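Local coordinates for cytochrome b5 reductase 4 (Homo sapiens, PDB 3LF5), which carries a haem-binding cytochrome b5 domain that probably passes electrons on from the NADH-dependent, flavin-containing reductase part of the same protein, at residues A[27-32]-A[77-82]. Numbering follows the deposited sequence. Where two conformers were deposited one is given.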
loop_
_atom_site.group_PDB
_atom_site.type_symbol
_atom_site.label_atom_id
_atom_site.label_comp_id
_atom_site.label_asym_id
_atom_site.label_seq_id
_atom_site.Cartn_x
_atom_site.Cartn_y
_atom_site.Cartn_z
ATOM N N ARG A 27 2.218 13.063 3.056
ATOM C CA ARG A 27 3.038 13.816 4.026
ATOM C C ARG A 27 2.407 13.852 5.414
ATOM O O ARG A 27 2.382 14.877 6.088
ATOM C CB ARG A 27 3.378 15.226 3.511
ATOM C CG ARG A 27 4.759 15.321 2.872
ATOM C CD ARG A 27 4.982 16.649 2.162
ATOM N NE ARG A 27 4.329 16.657 0.859
ATOM C CZ ARG A 27 4.853 16.124 -0.239
ATOM N NH1 ARG A 27 6.054 15.553 -0.204
ATOM N NH2 ARG A 27 4.161 16.164 -1.372
ATOM N N GLY A 28 1.895 12.700 5.828
ATOM C CA GLY A 28 1.339 12.505 7.164
ATOM C C GLY A 28 -0.119 12.892 7.324
ATOM O O GLY A 28 -0.718 12.604 8.361
ATOM N N PHE A 29 -0.702 13.519 6.313
ATOM C CA PHE A 29 -2.109 13.908 6.342
ATOM C C PHE A 29 -2.919 12.849 5.626
ATOM O O PHE A 29 -2.548 12.425 4.509
ATOM C CB PHE A 29 -2.270 15.270 5.650
ATOM C CG PHE A 29 -1.800 16.434 6.487
ATOM C CD1 PHE A 29 -2.716 17.339 6.997
ATOM C CD2 PHE A 29 -0.469 16.621 6.788
ATOM C CE1 PHE A 29 -2.302 18.432 7.763
ATOM C CE2 PHE A 29 -0.055 17.694 7.573
ATOM C CZ PHE A 29 -0.971 18.591 8.050
ATOM N N VAL A 30 -4.023 12.424 6.234
ATOM C CA VAL A 30 -4.820 11.326 5.668
ATOM C C VAL A 30 -6.105 11.911 5.099
ATOM O O VAL A 30 -6.810 12.660 5.769
ATOM C CB VAL A 30 -5.134 10.239 6.736
ATOM C CG1 VAL A 30 -5.983 9.131 6.168
ATOM C CG2 VAL A 30 -3.857 9.681 7.328
ATOM N N TYR A 31 -6.401 11.562 3.847
ATOM C CA TYR A 31 -7.561 12.052 3.138
ATOM C C TYR A 31 -8.426 10.914 2.660
ATOM O O TYR A 31 -7.907 9.906 2.176
ATOM C CB TYR A 31 -7.104 12.844 1.899
ATOM C CG TYR A 31 -6.372 14.120 2.282
ATOM C CD1 TYR A 31 -7.067 15.277 2.639
ATOM C CD2 TYR A 31 -4.981 14.147 2.299
ATOM C CE1 TYR A 31 -6.390 16.414 3.032
ATOM C CE2 TYR A 31 -4.299 15.283 2.671
ATOM C CZ TYR A 31 -4.996 16.409 3.032
ATOM O OH TYR A 31 -4.290 17.524 3.412
ATOM N N ASN A 32 -9.736 11.113 2.788
ATOM C CA ASN A 32 -10.729 10.268 2.177
ATOM C C ASN A 32 -10.911 10.695 0.734
ATOM O O ASN A 32 -11.647 11.653 0.481
ATOM C CB ASN A 32 -12.061 10.427 2.894
ATOM C CG ASN A 32 -13.148 9.628 2.216
ATOM O OD1 ASN A 32 -12.880 8.594 1.586
ATOM N ND2 ASN A 32 -14.369 10.089 2.328
ATOM N N VAL A 77 -9.158 13.447 6.997
ATOM C CA VAL A 77 -9.517 12.512 8.070
ATOM C C VAL A 77 -8.744 12.831 9.346
ATOM O O VAL A 77 -9.279 12.759 10.446
ATOM C CB VAL A 77 -9.220 11.068 7.632
ATOM C CG1 VAL A 77 -9.385 10.065 8.791
ATOM C CG2 VAL A 77 -10.048 10.695 6.403
ATOM N N GLY A 78 -7.473 13.164 9.182
ATOM C CA GLY A 78 -6.610 13.391 10.313
ATOM C C GLY A 78 -5.164 13.142 9.938
ATOM O O GLY A 78 -4.732 13.449 8.834
ATOM N N ARG A 79 -4.408 12.650 10.917
ATOM C CA ARG A 79 -2.969 12.516 10.806
ATOM C C ARG A 79 -2.536 11.105 11.133
ATOM O O ARG A 79 -3.125 10.443 11.980
ATOM C CB ARG A 79 -2.274 13.471 11.771
ATOM C CG ARG A 79 -2.635 14.932 11.549
ATOM C CD ARG A 79 -2.212 15.423 10.185
ATOM N NE ARG A 79 -0.822 15.045 10.043
ATOM C CZ ARG A 79 0.193 15.725 10.537
ATOM N NH1 ARG A 79 -0.014 16.936 11.083
ATOM N NH2 ARG A 79 1.413 15.200 10.444
ATOM N N MET A 80 -1.458 10.655 10.493
ATOM C CA MET A 80 -0.883 9.370 10.811
ATOM C C MET A 80 -0.325 9.371 12.220
ATOM O O MET A 80 0.298 10.335 12.665
ATOM C CB MET A 80 0.233 8.995 9.853
ATOM C CG MET A 80 -0.216 8.703 8.448
ATOM S SD MET A 80 -1.472 7.431 8.251
ATOM C CE MET A 80 -0.645 5.980 8.830
ATOM N N ALA A 81 -0.515 8.244 12.888
ATOM C CA ALA A 81 0.076 7.999 14.187
ATOM C C ALA A 81 1.591 8.034 14.078
ATOM O O ALA A 81 2.161 7.808 13.008
ATOM C CB ALA A 81 -0.395 6.620 14.678
ATOM N N ILE A 82 2.248 8.316 15.203
ATOM C CA ILE A 82 3.707 8.301 15.241
ATOM C C ILE A 82 4.210 7.342 16.300
ATOM O O ILE A 82 3.500 7.006 17.239
ATOM C CB ILE A 82 4.289 9.689 15.498
ATOM C CG1 ILE A 82 3.722 10.292 16.775
ATOM C CG2 ILE A 82 4.048 10.581 14.303
ATOM C CD1 ILE A 82 4.539 11.434 17.280
HETATM O O HOH W 1 1.502 12.342 10.938
#
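The side chains of Phe29 and Arg79 run side by side from a non-hydrogen-bonded antiparallel pair, with the guanidinium lying flat over one face of the phenyl ring. The two planes are 8° apart, and Arg79 CZ sits 4.0 Å from the Phe29 ring centroid, a cation-pi stack. The bend at chi2 (-62°) brings Arg79 CD over the middle of the ring in a CH-pi contact, and the next bend, at chi3 (-50°), turns NE and the guanidinium so that the flat group lies along the same face. The guanidinium is held in rotation at its edge, where Arg79 NE gives a hydrogen bond of 3.0 Å to Gly28 O. That donor stands above the carbonyl plane, leaving the in-plane direction to Met80 N, 3.0 Å from Gly28 O, so two N-H groups grip one oxygen. An alanine in place of Phe29 would remove the ring and would probably leave the guanidinium less firmly fixed. Strands 29-32 and 76-80 belong to the mixed sheet of the cytochrome b5 fold, and their pairing contains a classic beta bulge: Val77 and Gly78 both face Val30. Val30 N bonds to Gly78 O at 2.9 Å, while Val77 N reaches Val30 O at 2.8 Å. On the other face from Phe29, Val30 CG2 meets Met80 SD at 3.4 Å, the two side chains crossing nearly at right angles, and Leu13 of helix 10-15 touches both.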